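Local coordinates for 4'-phospho-dehydrooxetanocin synthase (PDB 5UL4), which catalyses the oxidative ring contraction of dAMP to an oxetane aldehyde in oxetanocin A biosynthesis, using cobalamin, a [4Fe-4S] cluster and S-adenosylmethionine, at residues D78-P83 / S97-Y102; L307-G312 / M360-F365; G472-D477 / A542-L547. All coordinates share one frame; numbering follows the deposited sequence.

Overall arrangement
Contact 1 is peripheral, about 54 Å centre to centre from contact 3 and on the opposite side of the chain's centre. Its partly buried loops flank the helix 83-88, and two backbone N-H bonds join them, one to an aspartate that a salt bridge within its own loop holds in place. Contacts 2 and 3 are buried and belong to one sheet of the radical SAM core: contact 2 joins the strands 305-311 and 357-360, contact 3 starts from the strand 468-473. Both touch S-adenosylmethionine, and the nearest atoms of the two contacts are about 9 Å apart. Contact 2 gathers a carboxylate, hydroxyls and waters beside cobalamin, contact 3 backbone bonds and apolar side chains around the adenine.

Contact 1 (D78-P83 / S97-Y102); sequences DLRENP and SKEIYY
Asp78 and Leu79 run past Ile100 and Tyr101, the CA atoms of Asp78 and Ile100 5.2 Å apart, and Leu79 N gives its hydrogen to Ile100 O at 2.6 Å, a short, almost straight bond. Asp78 suits this place because one carboxylate can organise its own turn and bind the second loop. With CG anti to the backbone N (chi1 -175°), OD1 comes under the N-H of Arg80, 3.1 Å from its N, which makes an Asx turn, and it also takes the N-H of Ile100, with N at 3.0 Å; the two donors arrive from opposite faces of the carboxylate plane. OD2 is left to the guanidinium, which grips side-on: Arg80 NE lies 2.7 Å from Asp78 OD2, on its syn lone pair, and NH1 adds a second bond to the same oxygen. A bend at chi3 (-66°) turns the arginine back to this grip, while its aliphatic part crosses Ile100 at about a right angle, CD resting 3.7 Å from Ile100 CD1. Arginine thus offers both charge and an apolar stem. Glu99 stacks its carboxylate over that of Asp78, the planes 20° apart, a closeness of like charges that the nearby guanidinium probably eases. Leu79 sends CD2 against the backbone of Tyr102. The two loops bracket the helix 83-88, whose N-cap is Asn82; 97-102 then leads into the edge strand 102-106 of the antiparallel sheet; Tyr101, still in the loop, and Tyr102, at the start of the strand, both touch the helix 7-21.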
loop_
_atom_site.group_PDB
_atom_site.type_symbol
_atom_site.label_atom_id
_atom_site.label_comp_id
_atom_site.label_asym_id
_atom_site.label_seq_id
_atom_site.Cartn_x
_atom_site.Cartn_y
_atom_site.Cartn_z
ATOM N N ASP A 78 9.493 -27.262 17.961
ATOM C CA ASP A 78 10.690 -27.941 18.454
ATOM C C ASP A 78 11.689 -26.928 18.983
ATOM O O ASP A 78 12.173 -26.064 18.240
ATOM C CB ASP A 78 11.309 -28.779 17.327
ATOM C CG ASP A 78 12.507 -29.630 17.789
ATOM O OD1 ASP A 78 12.791 -29.678 19.008
ATOM O OD2 ASP A 78 13.176 -30.241 16.920
ATOM N N LEU A 79 11.949 -27.016 20.287
ATOM C CA LEU A 79 12.917 -26.145 20.940
ATOM C C LEU A 79 14.283 -26.171 20.257
ATOM O O LEU A 79 15.046 -25.203 20.361
ATOM C CB LEU A 79 13.043 -26.563 22.401
ATOM C CG LEU A 79 13.581 -25.614 23.447
ATOM C CD1 LEU A 79 12.805 -24.336 23.392
ATOM C CD2 LEU A 79 13.414 -26.292 24.817
ATOM N N ARG A 80 14.604 -27.233 19.533
ATOM C CA ARG A 80 15.895 -27.270 18.864
ATOM C C ARG A 80 16.022 -26.196 17.784
ATOM O O ARG A 80 17.142 -25.850 17.400
ATOM C CB ARG A 80 16.129 -28.663 18.280
ATOM C CG ARG A 80 16.164 -29.746 19.389
ATOM C CD ARG A 80 16.403 -31.136 18.832
ATOM N NE ARG A 80 15.291 -31.577 17.998
ATOM C CZ ARG A 80 15.307 -32.674 17.251
ATOM N NH1 ARG A 80 14.243 -32.992 16.525
ATOM N NH2 ARG A 80 16.387 -33.452 17.228
ATOM N N GLU A 81 14.910 -25.654 17.296
ATOM C CA GLU A 81 14.968 -24.592 16.292
ATOM C C GLU A 81 14.990 -23.192 16.899
ATOM O O GLU A 81 14.986 -22.208 16.153
ATOM C CB GLU A 81 13.779 -24.713 15.328
ATOM C CG GLU A 81 13.766 -26.018 14.547
ATOM C CD GLU A 81 12.421 -26.303 13.900
ATOM O OE1 GLU A 81 11.815 -25.361 13.350
ATOM O OE2 GLU A 81 11.961 -27.466 13.948
ATOM N N ASN A 82 15.010 -23.080 18.212
ATOM C CA ASN A 82 15.013 -21.786 18.879
ATOM C C ASN A 82 16.293 -21.025 18.526
ATOM O O ASN A 82 17.404 -21.534 18.767
ATOM C CB ASN A 82 14.865 -22.051 20.381
ATOM C CG ASN A 82 14.910 -20.808 21.218
ATOM O OD1 ASN A 82 15.736 -19.942 21.016
ATOM N ND2 ASN A 82 14.023 -20.727 22.196
ATOM N N PRO A 83 16.186 -19.833 17.929
ATOM C CA PRO A 83 17.383 -19.144 17.444
ATOM C C PRO A 83 18.190 -18.530 18.569
ATOM O O PRO A 83 19.408 -18.378 18.423
ATOM C CB PRO A 83 16.802 -18.070 16.485
ATOM C CG PRO A 83 15.465 -17.730 17.083
ATOM C CD PRO A 83 14.947 -19.061 17.690
ATOM N N SER A 97 16.620 -37.211 17.966
ATOM C CA SER A 97 15.783 -37.033 19.142
ATOM C C SER A 97 14.360 -36.754 18.686
ATOM O O SER A 97 14.145 -36.150 17.634
ATOM C CB SER A 97 16.299 -35.881 20.018
ATOM O OG SER A 97 15.331 -35.457 20.960
ATOM N N LYS A 98 13.395 -37.221 19.470
ATOM C CA LYS A 98 12.043 -36.715 19.313
ATOM C C LYS A 98 12.062 -35.205 19.523
ATOM O O LYS A 98 12.950 -34.662 20.190
ATOM C CB LYS A 98 11.089 -37.380 20.313
ATOM C CG LYS A 98 10.980 -38.900 20.205
ATOM C CD LYS A 98 10.407 -39.339 18.859
ATOM C CE LYS A 98 10.322 -40.860 18.761
ATOM N NZ LYS A 98 10.041 -41.317 17.366
ATOM N N GLU A 99 11.086 -34.515 18.937
ATOM C CA GLU A 99 11.025 -33.073 19.122
ATOM C C GLU A 99 10.937 -32.744 20.609
ATOM O O GLU A 99 10.378 -33.498 21.408
ATOM C CB GLU A 99 9.838 -32.468 18.363
ATOM C CG GLU A 99 9.939 -32.601 16.846
ATOM C CD GLU A 99 9.032 -31.628 16.096
ATOM O OE1 GLU A 99 8.094 -31.072 16.715
ATOM O OE2 GLU A 99 9.264 -31.420 14.883
ATOM N N ILE A 100 11.518 -31.610 20.973
ATOM C CA ILE A 100 11.667 -31.182 22.356
ATOM C C ILE A 100 10.869 -29.904 22.527
ATOM O O ILE A 100 11.045 -28.961 21.749
ATOM C CB ILE A 100 13.151 -30.938 22.686
ATOM C CG1 ILE A 100 13.980 -32.179 22.367
ATOM C CG2 ILE A 100 13.327 -30.468 24.112
ATOM C CD1 ILE A 100 15.467 -31.909 22.321
ATOM N N TYR A 101 9.991 -29.860 23.533
ATOM C CA TYR A 101 9.207 -28.655 23.792
ATOM C C TYR A 101 9.487 -28.060 25.158
ATOM O O TYR A 101 8.925 -27.009 25.485
ATOM C CB TYR A 101 7.696 -28.928 23.645
ATOM C CG TYR A 101 7.368 -29.623 22.356
ATOM C CD1 TYR A 101 7.358 -28.923 21.162
ATOM C CD2 TYR A 101 7.113 -30.993 22.317
ATOM C CE1 TYR A 101 7.094 -29.557 19.978
ATOM C CE2 TYR A 101 6.845 -31.633 21.123
ATOM C CZ TYR A 101 6.831 -30.907 19.958
ATOM O OH TYR A 101 6.573 -31.510 18.744
ATOM N N TYR A 102 10.327 -28.708 25.968
ATOM C CA TYR A 102 10.710 -28.191 27.272
ATOM C C TYR A 102 12.167 -28.540 27.523
ATOM O O TYR A 102 12.679 -29.547 27.027
ATOM C CB TYR A 102 9.854 -28.761 28.408
ATOM C CG TYR A 102 10.411 -28.483 29.790
ATOM C CD1 TYR A 102 10.232 -27.259 30.386
ATOM C CD2 TYR A 102 11.142 -29.446 30.484
ATOM C CE1 TYR A 102 10.739 -26.986 31.636
ATOM C CE2 TYR A 102 11.653 -29.186 31.748
ATOM C CZ TYR A 102 11.446 -27.965 32.320
ATOM O OH TYR A 102 11.954 -27.683 33.567
HETATM O O HOH W 1 8.611 -28.095 15.361
#

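Contact 2 (L307-G312 / M360-F365); sequences LETSRG and MADEEF. With SAM (S-adenosylmethionine), chain D.
Asp362 reaches from the segment 360-365 toward Thr309 and Ser310, at the break in the strand 305-311, and its side chain carries most of the polar contact. CB passes 3.7 Å from Ser310 OG. CG is anti to the carbonyl carbon (chi1 -55°), which directs the carboxylate at the other segment. OD1 accepts the backbone N-H of Thr309 at 2.9 Å, nearly straight at 167° but 30° out of the carboxylate plane. OD2 takes two hydroxyl protons: Thr309 OG1 approaches on the syn side at 2.5 Å, and Ser310 OG comes from above the plane at 2.7 Å. Three donors therefore satisfy this buried carboxylate and probably favour its charged form. Threonine suits its place by having two branches: OG1 also receives a proton from a water that bridges to Phe365 O, while CG2 packs 3.9 Å from Met360 SD. Another water donates to Ser310 OG and accepts from Glu364 N. At the start of the contact the strands run parallel, Ala361 N giving its hydrogen to Leu307 O at 2.8 Å. The small Ala361 has its CB near Glu308 CB, and its carbonyl, like Glu308 OE2, binds cobalamin. Glu363 OE2 binds cobalamin too, while OE1 pairs with Arg323 and takes a water's proton; that water accepts from Gly312 N. Glu363 O lies 3.6 Å from CA of S-adenosylmethionine. Neighbouring parallel strands whose C-terminal ends turn toward the cofactors are characteristic of the partial TIM barrel of radical SAM enzymes, here with cobalamin bound alongside.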
loop_
_atom_site.group_PDB
_atom_site.type_symbol
_atom_site.label_atom_id
_atom_site.label_comp_id
_atom_site.label_asym_id
_atom_site.label_seq_id
_atom_site.Cartn_x
_atom_site.Cartn_y
_atom_site.Cartn_z
ATOM N N LEU A 307 -1.627 -7.503 4.106
ATOM C CA LEU A 307 -0.535 -8.465 4.095
ATOM C C LEU A 307 0.293 -8.176 2.842
ATOM O O LEU A 307 -0.244 -7.734 1.827
ATOM C CB LEU A 307 -1.017 -9.920 4.063
ATOM C CG LEU A 307 0.094 -10.984 4.086
ATOM C CD1 LEU A 307 0.922 -10.823 5.374
ATOM C CD2 LEU A 307 -0.508 -12.407 4.025
ATOM N N GLU A 308 1.590 -8.390 2.942
ATOM C CA GLU A 308 2.481 -8.269 1.791
ATOM C C GLU A 308 3.002 -9.674 1.506
ATOM O O GLU A 308 3.697 -10.254 2.352
ATOM C CB GLU A 308 3.622 -7.290 2.077
ATOM C CG GLU A 308 4.392 -6.913 0.788
ATOM C CD GLU A 308 5.540 -5.922 0.995
ATOM O OE1 GLU A 308 6.222 -5.973 2.033
ATOM O OE2 GLU A 308 5.772 -5.080 0.090
ATOM N N THR A 309 2.645 -10.252 0.344
ATOM C CA THR A 309 3.051 -11.635 0.063
ATOM C C THR A 309 4.302 -11.697 -0.818
ATOM O O THR A 309 4.751 -12.796 -1.166
ATOM C CB THR A 309 1.909 -12.446 -0.601
ATOM O OG1 THR A 309 1.598 -11.910 -1.916
ATOM C CG2 THR A 309 0.635 -12.416 0.246
ATOM N N SER A 310 4.835 -10.544 -1.206
ATOM C CA SER A 310 6.033 -10.436 -2.032
ATOM C C SER A 310 6.537 -9.008 -1.920
ATOM O O SER A 310 5.768 -8.088 -1.618
ATOM C CB SER A 310 5.761 -10.810 -3.510
ATOM O OG SER A 310 4.932 -9.849 -4.164
ATOM N N ARG A 311 7.843 -8.846 -2.130
ATOM C CA ARG A 311 8.503 -7.557 -2.112
ATOM C C ARG A 311 9.181 -7.328 -3.459
ATOM O O ARG A 311 9.755 -8.255 -4.039
ATOM C CB ARG A 311 9.524 -7.478 -0.991
ATOM C CG ARG A 311 8.858 -7.578 0.405
ATOM C CD ARG A 311 9.821 -7.146 1.496
ATOM N NE ARG A 311 9.143 -7.046 2.780
ATOM C CZ ARG A 311 9.769 -6.972 3.956
ATOM N NH1 ARG A 311 11.097 -6.988 4.004
ATOM N NH2 ARG A 311 9.061 -6.884 5.082
ATOM N N GLY A 312 9.127 -6.097 -3.925
ATOM C CA GLY A 312 9.823 -5.717 -5.150
ATOM C C GLY A 312 8.987 -5.888 -6.399
ATOM O O GLY A 312 7.804 -6.240 -6.372
ATOM N N MET A 360 -3.969 -6.833 -0.271
ATOM C CA MET A 360 -2.567 -7.198 -0.514
ATOM C C MET A 360 -1.762 -5.953 -0.840
ATOM O O MET A 360 -2.124 -5.180 -1.735
ATOM C CB MET A 360 -2.425 -8.212 -1.654
ATOM C CG MET A 360 -3.233 -9.461 -1.509
ATOM S SD MET A 360 -2.730 -10.438 -0.056
ATOM C CE MET A 360 -3.635 -11.943 -0.406
ATOM N N ALA A 361 -0.679 -5.748 -0.099
ATOM C CA ALA A 361 0.158 -4.575 -0.290
ATOM C C ALA A 361 1.156 -4.723 -1.443
ATOM O O ALA A 361 1.811 -3.726 -1.778
ATOM C CB ALA A 361 0.925 -4.262 0.993
ATOM N N ASP A 362 1.272 -5.915 -2.037
ATOM C CA ASP A 362 2.309 -6.202 -3.041
ATOM C C ASP A 362 2.322 -5.155 -4.158
ATOM O O ASP A 362 1.287 -4.836 -4.733
ATOM C CB ASP A 362 2.070 -7.571 -3.675
ATOM C CG ASP A 362 1.975 -8.698 -2.656
ATOM O OD1 ASP A 362 1.389 -8.500 -1.544
ATOM O OD2 ASP A 362 2.452 -9.787 -2.996
ATOM N N GLU A 363 3.512 -4.666 -4.497
ATOM C CA GLU A 363 3.661 -3.914 -5.748
ATOM C C GLU A 363 3.268 -4.764 -6.946
ATOM O O GLU A 363 2.655 -4.264 -7.896
ATOM C CB GLU A 363 5.101 -3.426 -5.906
ATOM C CG GLU A 363 5.478 -2.304 -4.949
ATOM C CD GLU A 363 6.865 -1.782 -5.264
ATOM O OE1 GLU A 363 7.818 -2.586 -5.179
ATOM O OE2 GLU A 363 6.958 -0.607 -5.690
ATOM N N GLU A 364 3.639 -6.038 -6.943
ATOM C CA GLU A 364 3.310 -6.946 -8.038
ATOM C C GLU A 364 2.977 -8.292 -7.416
ATOM O O GLU A 364 3.866 -8.993 -6.920
ATOM C CB GLU A 364 4.463 -7.047 -9.045
ATOM C CG GLU A 364 4.359 -8.152 -10.107
ATOM C CD GLU A 364 3.060 -8.172 -10.917
ATOM O OE1 GLU A 364 2.569 -7.120 -11.422
ATOM O OE2 GLU A 364 2.520 -9.288 -11.048
ATOM N N PHE A 365 1.692 -8.634 -7.427
ATOM C CA PHE A 365 1.216 -9.825 -6.714
ATOM C C PHE A 365 1.630 -11.115 -7.415
ATOM O O PHE A 365 1.970 -12.101 -6.749
ATOM C CB PHE A 365 -0.299 -9.765 -6.546
ATOM C CG PHE A 365 -0.894 -10.921 -5.765
ATOM C CD1 PHE A 365 -0.686 -11.040 -4.385
ATOM C CD2 PHE A 365 -1.716 -11.846 -6.391
ATOM C CE1 PHE A 365 -1.257 -12.086 -3.676
ATOM C CE2 PHE A 365 -2.299 -12.900 -5.672
ATOM C CZ PHE A 365 -2.048 -13.022 -4.329
HETATM N N SAM D . 3.205 -0.821 -9.191
HETATM C CA SAM D . 1.755 -0.933 -9.052
HETATM C C SAM D . 1.311 -1.638 -10.317
HETATM O O SAM D . 2.161 -2.054 -11.101
HETATM O OXT SAM D . 0.134 -1.835 -10.582
HETATM C CB SAM D . 1.074 0.430 -8.860
HETATM C CG SAM D . 0.044 0.589 -7.742
HETATM S SD SAM D . -0.219 2.334 -7.264
HETATM C CE SAM D . -2.005 2.634 -7.354
HETATM C "C5'" SAM D . 0.419 3.179 -8.724
HETATM C "C4'" SAM D . -0.603 3.915 -9.581
HETATM O "O4'" SAM D . -0.624 5.279 -9.225
HETATM C "C3'" SAM D . -0.174 3.846 -11.035
HETATM O "O3'" SAM D . -0.942 2.914 -11.748
HETATM C "C2'" SAM D . -0.375 5.244 -11.576
HETATM O "O2'" SAM D . -1.590 5.339 -12.274
HETATM C "C1'" SAM D . -0.438 6.116 -10.347
HETATM N N9 SAM D . 0.866 6.790 -10.246
HETATM C C8 SAM D . 2.038 6.246 -9.787
HETATM N N7 SAM D . 3.011 7.185 -9.862
HETATM C C5 SAM D . 2.472 8.310 -10.377
HETATM C C6 SAM D . 3.007 9.547 -10.663
HETATM N N6 SAM D . 4.287 9.779 -10.422
HETATM N N1 SAM D . 2.197 10.528 -11.192
HETATM C C2 SAM D . 0.862 10.291 -11.434
HETATM N N3 SAM D . 0.335 9.050 -11.147
HETATM C C4 SAM D . 1.129 8.080 -10.626
HETATM O O HOH W 2 5.623 -5.354 -2.588
HETATM O O HOH W 3 2.680 -12.965 -4.226
HETATM O O HOH W 4 5.518 -7.168 -4.858
HETATM O O HOH W 5 7.773 -3.834 -2.983
#

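Contact 3 (G472-D477 / A542-L547); sequences GFIMFD and ASMEIL. With SAM (S-adenosylmethionine), chain D.
This contact forms part of the adenine end of the S-adenosylmethionine site in the partial TIM barrel of the radical SAM domain, where the chain leaving the strand 468-473 meets the segment 542-547. A single bridge pairs the backbones of Phe476 and Ser543. Phe476 N donates to Ala542 O at 3.1 Å, and Met544 N returns a bond to Phe476 O at 2.8 Å. Ahead of the bridge, a water links Phe473 O to Ala542 N, and the small Ala542 lets its CB sit 3.5 Å from that carbonyl O. Ser543 OG lies against Phe476 CB, its polar partner being Ser594; the Phe476 ring packs on Leu593, Cys597 and Ser594 of the helix 588-616, a largely apolar surface that suits phenylalanine.

Branched Ile474 serves two partners. CG2, anti to the backbone N, touches the backbone of Met544 at its N, while CG1, anti to the carbonyl carbon, packs CD1 over the adenine, 3.7 Å from N3 of S-adenosylmethionine. Met544 is bent at chi2 and chi3 (69° and 70°), bringing SD over the adenine face that Ile474 CD1 also covers, near N1 and N6. Gly472 has no side chain, and its CA can approach the ribose O2' closely. The polar edge of the base is bonded by the backbone of Glu545: Glu545 N donates to adenine N1, and adenine N6 gives a proton to Glu545 O at 2.5 Å.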
loop_
_atom_site.group_PDB
_atom_site.type_symbol
_atom_site.label_atom_id
_atom_site.label_comp_id
_atom_site.label_asym_id
_atom_site.label_seq_id
_atom_site.Cartn_x
_atom_site.Cartn_y
_atom_site.Cartn_z
ATOM N N GLY A 472 -5.067 2.474 -13.016
ATOM C CA GLY A 472 -4.364 3.739 -12.972
ATOM C C GLY A 472 -4.306 4.305 -14.386
ATOM O O GLY A 472 -4.174 3.571 -15.372
ATOM N N PHE A 473 -4.464 5.620 -14.482
ATOM C CA PHE A 473 -4.424 6.268 -15.786
ATOM C C PHE A 473 -3.825 7.651 -15.609
ATOM O O PHE A 473 -4.361 8.456 -14.847
ATOM C CB PHE A 473 -5.817 6.352 -16.402
ATOM C CG PHE A 473 -5.796 6.560 -17.895
ATOM C CD1 PHE A 473 -5.726 7.832 -18.434
ATOM C CD2 PHE A 473 -5.817 5.467 -18.760
ATOM C CE1 PHE A 473 -5.677 8.013 -19.810
ATOM C CE2 PHE A 473 -5.787 5.641 -20.131
ATOM C CZ PHE A 473 -5.723 6.915 -20.658
ATOM N N ILE A 474 -2.704 7.914 -16.290
ATOM C CA ILE A 474 -2.009 9.191 -16.184
ATOM C C ILE A 474 -2.182 9.936 -17.499
ATOM O O ILE A 474 -1.391 9.760 -18.430
ATOM C CB ILE A 474 -0.520 8.989 -15.853
ATOM C CG1 ILE A 474 -0.385 7.967 -14.715
ATOM C CG2 ILE A 474 0.096 10.326 -15.473
ATOM C CD1 ILE A 474 1.067 7.506 -14.471
ATOM N N MET A 475 -3.219 10.755 -17.564
ATOM C CA MET A 475 -3.631 11.393 -18.808
ATOM C C MET A 475 -2.549 12.334 -19.346
ATOM O O MET A 475 -2.181 12.267 -20.525
ATOM C CB MET A 475 -4.945 12.128 -18.558
ATOM C CG MET A 475 -5.399 13.072 -19.693
ATOM S SD MET A 475 -5.753 12.177 -21.226
ATOM C CE MET A 475 -7.304 11.348 -20.832
ATOM N N PHE A 476 -2.000 13.183 -18.481
ATOM C CA PHE A 476 -1.057 14.236 -18.856
ATOM C C PHE A 476 0.351 13.891 -18.386
ATOM O O PHE A 476 0.542 13.472 -17.241
ATOM C CB PHE A 476 -1.471 15.576 -18.242
ATOM C CG PHE A 476 -2.840 16.034 -18.637
ATOM C CD1 PHE A 476 -3.037 16.717 -19.830
ATOM C CD2 PHE A 476 -3.924 15.845 -17.788
ATOM C CE1 PHE A 476 -4.287 17.167 -20.200
ATOM C CE2 PHE A 476 -5.197 16.299 -18.153
ATOM C CZ PHE A 476 -5.380 16.967 -19.359
ATOM N N ASP A 477 1.347 14.056 -19.268
ATOM C CA ASP A 477 2.725 14.043 -18.798
ATOM C C ASP A 477 3.509 15.159 -19.485
ATOM O O ASP A 477 3.164 15.599 -20.586
ATOM C CB ASP A 477 3.426 12.698 -19.008
ATOM C CG ASP A 477 3.688 12.391 -20.458
ATOM O OD1 ASP A 477 2.717 12.281 -21.219
ATOM O OD2 ASP A 477 4.875 12.205 -20.817
ATOM N N ALA A 542 -5.740 12.715 -14.405
ATOM C CA ALA A 542 -4.532 12.784 -13.598
ATOM C C ALA A 542 -3.328 13.246 -14.424
ATOM O O ALA A 542 -3.227 12.968 -15.625
ATOM C CB ALA A 542 -4.221 11.428 -12.966
ATOM N N SER A 543 -2.386 13.900 -13.738
ATOM C CA SER A 543 -1.128 14.364 -14.317
ATOM C C SER A 543 0.069 13.680 -13.673
ATOM O O SER A 543 0.056 13.336 -12.480
ATOM C CB SER A 543 -0.956 15.885 -14.158
ATOM O OG SER A 543 -1.850 16.577 -14.993
ATOM N N MET A 544 1.131 13.519 -14.467
ATOM C CA MET A 544 2.343 12.876 -13.980
ATOM C C MET A 544 2.961 13.631 -12.806
ATOM O O MET A 544 3.082 14.858 -12.827
ATOM C CB MET A 544 3.375 12.775 -15.107
ATOM C CG MET A 544 4.706 12.189 -14.653
ATOM S SD MET A 544 4.579 10.455 -14.244
ATOM C CE MET A 544 4.338 9.758 -15.871
ATOM N N GLU A 545 3.382 12.886 -11.795
ATOM C CA GLU A 545 4.237 13.396 -10.730
ATOM C C GLU A 545 5.637 12.839 -10.934
ATOM O O GLU A 545 5.808 11.637 -11.154
ATOM C CB GLU A 545 3.718 13.010 -9.343
ATOM C CG GLU A 545 2.434 13.714 -8.952
ATOM C CD GLU A 545 1.885 13.219 -7.620
ATOM O OE1 GLU A 545 2.693 12.927 -6.700
ATOM O OE2 GLU A 545 0.641 13.117 -7.503
ATOM N N ILE A 546 6.629 13.708 -10.885
ATOM C CA ILE A 546 7.995 13.353 -11.250
ATOM C C ILE A 546 8.745 13.085 -9.950
ATOM O O ILE A 546 9.193 14.014 -9.276
ATOM C CB ILE A 546 8.637 14.453 -12.097
ATOM C CG1 ILE A 546 7.735 14.715 -13.306
ATOM C CG2 ILE A 546 10.051 14.059 -12.518
ATOM C CD1 ILE A 546 8.345 15.461 -14.442
ATOM N N LEU A 547 8.845 11.812 -9.567
ATOM C CA LEU A 547 9.487 11.472 -8.308
ATOM C C LEU A 547 11.006 11.498 -8.461
ATOM O O LEU A 547 11.551 11.484 -9.572
ATOM C CB LEU A 547 9.039 10.094 -7.804
ATOM C CG LEU A 547 7.560 9.835 -7.498
ATOM C CD1 LEU A 547 7.398 8.515 -6.743
ATOM C CD2 LEU A 547 6.943 10.979 -6.699
HETATM N N SAM D . 3.205 -0.821 -9.191
HETATM C CA SAM D . 1.755 -0.933 -9.052
HETATM C C SAM D . 1.311 -1.638 -10.317
HETATM O O SAM D . 2.161 -2.054 -11.101
HETATM O OXT SAM D . 0.134 -1.835 -10.582
HETATM C CB SAM D . 1.074 0.430 -8.860
HETATM C CG SAM D . 0.044 0.589 -7.742
HETATM S SD SAM D . -0.219 2.334 -7.264
HETATM C CE SAM D . -2.005 2.634 -7.354
HETATM C "C5'" SAM D . 0.419 3.179 -8.724
HETATM C "C4'" SAM D . -0.603 3.915 -9.581
HETATM O "O4'" SAM D . -0.624 5.279 -9.225
HETATM C "C3'" SAM D . -0.174 3.846 -11.035
HETATM O "O3'" SAM D . -0.942 2.914 -11.748
HETATM C "C2'" SAM D . -0.375 5.244 -11.576
HETATM O "O2'" SAM D . -1.590 5.339 -12.274
HETATM C "C1'" SAM D . -0.438 6.116 -10.347
HETATM N N9 SAM D . 0.866 6.790 -10.246
HETATM C C8 SAM D . 2.038 6.246 -9.787
HETATM N N7 SAM D . 3.011 7.185 -9.862
HETATM C C5 SAM D . 2.472 8.310 -10.377
HETATM C C6 SAM D . 3.007 9.547 -10.663
HETATM N N6 SAM D . 4.287 9.779 -10.422
HETATM N N1 SAM D . 2.197 10.528 -11.192
HETATM C C2 SAM D . 0.862 10.291 -11.434
HETATM N N3 SAM D . 0.335 9.050 -11.147
HETATM C C4 SAM D . 1.129 8.080 -10.626
HETATM O O HOH W 6 -6.438 10.019 -15.488
#